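Local coordinates for putative acetyl/propionyl-CoA carboxylase, alpha subunit (Methylibium petroleiphilum, PDB 2O1Q) that probably acts as a cupin-type metal-dependent dioxygenase that cleaves acetylacetone, and carries a zinc ion in the crystal, at the interface of chains A and B. Residues are numbered along the deposited sequence; one frame, centred on the assembly and turned at random. Chains: chain A/B, putative acetyl/propionyl-CoA carboxylase, alpha subunit.

The interface of chains A and B. Residues chain A 136-137; chain B 5-6.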
# COMPACT_ATOMS: atom_id res chain seq x y z
N TRP A 136 5.47 -7.33 10.69
CA TRP A 136 6.32 -6.22 11.16
C TRP A 136 6.55 -6.19 12.64
O TRP A 136 7.63 -5.91 13.07
CB TRP A 136 5.78 -4.83 10.70
CG TRP A 136 4.60 -4.36 11.40
CD1 TRP A 136 3.33 -4.65 11.11
CD2 TRP A 136 4.58 -3.56 12.58
NE1 TRP A 136 2.48 -4.08 12.01
CE2 TRP A 136 3.23 -3.38 12.93
CE3 TRP A 136 5.57 -2.96 13.37
CZ2 TRP A 136 2.85 -2.65 14.01
CZ3 TRP A 136 5.17 -2.23 14.47
CH2 TRP A 136 3.82 -2.07 14.76
N GLU A 137 5.48 -6.44 13.38
CA GLU A 137 5.51 -6.41 14.81
C GLU A 137 6.34 -7.57 15.38
O GLU A 137 7.05 -7.41 16.38
CB GLU A 137 4.05 -6.43 15.35
CG GLU A 137 3.88 -6.13 16.82
CD GLU A 137 2.42 -6.32 17.31
OE1 GLU A 137 1.80 -7.38 17.00
OE2 GLU A 137 1.91 -5.42 18.03
N SER B 5 5.20 1.77 18.04
CA SER B 5 3.90 1.31 18.46
C SER B 5 2.98 1.08 17.27
O SER B 5 3.18 1.63 16.19
CB SER B 5 3.29 2.37 19.38
OG SER B 5 3.42 3.65 18.80
N LYS B 6 1.94 0.29 17.51
CA LYS B 6 0.85 0.13 16.57
C LYS B 6 0.13 1.46 16.45
O LYS B 6 0.16 2.30 17.38
CB LYS B 6 -0.17 -0.88 17.08
CG LYS B 6 0.30 -2.33 16.81
CD LYS B 6 -0.60 -3.35 17.52
CE LYS B 6 -0.59 -3.22 19.02
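The indole of A:Trp136 meets B:Lys6 through the outer rim of its six-membered ring, with CZ2 lying 3.8 Å from the lysine CG. On one face of the indole sits its own neighbour, as CB of A:Glu137 lies 3.9 Å above the ring plane, over the centre. The lysine CG stays near the plane at the edge, tilted to this CB side, whereas the backbone O of B:Ser5 approaches CH2 to 4.0 Å from the opposite side. The tryptophan CG stands between the backbone N and the carbonyl carbon (chi1 74°), which lets the ring lie beneath the glutamate CB and turn its benzo edge towards chain B. The lysine chain passes this edge at about a right angle, and its CG methylene makes the touch. Beyond CG it bends (chi3 -62°) and runs past the carboxylate of A:Glu137, whose OE2 is 3.3 Å from CD and 3.5 Å from CE. The glutamate reaches that far because its chain is extended beyond CG (chi2 -174°). The lysine is modelled only to CE; its ammonium group could be drawn to the carboxylate, but is not seen. Replacing B:Lys6 by an alanine, which ends at CB, would probably take the CG contact from the CZ2 edge and the CD and CE contacts from OE2, opening a gap beside both. The patch hides 73 Å² in all. It sets the N-terminal loop of one chain against the start of helix 136-144 of the other; with its two-fold twin, this reciprocal contact of the N-terminal segments may contribute to the pairing of chains A and B within the four-copy assembly, if that pairing is the biological one.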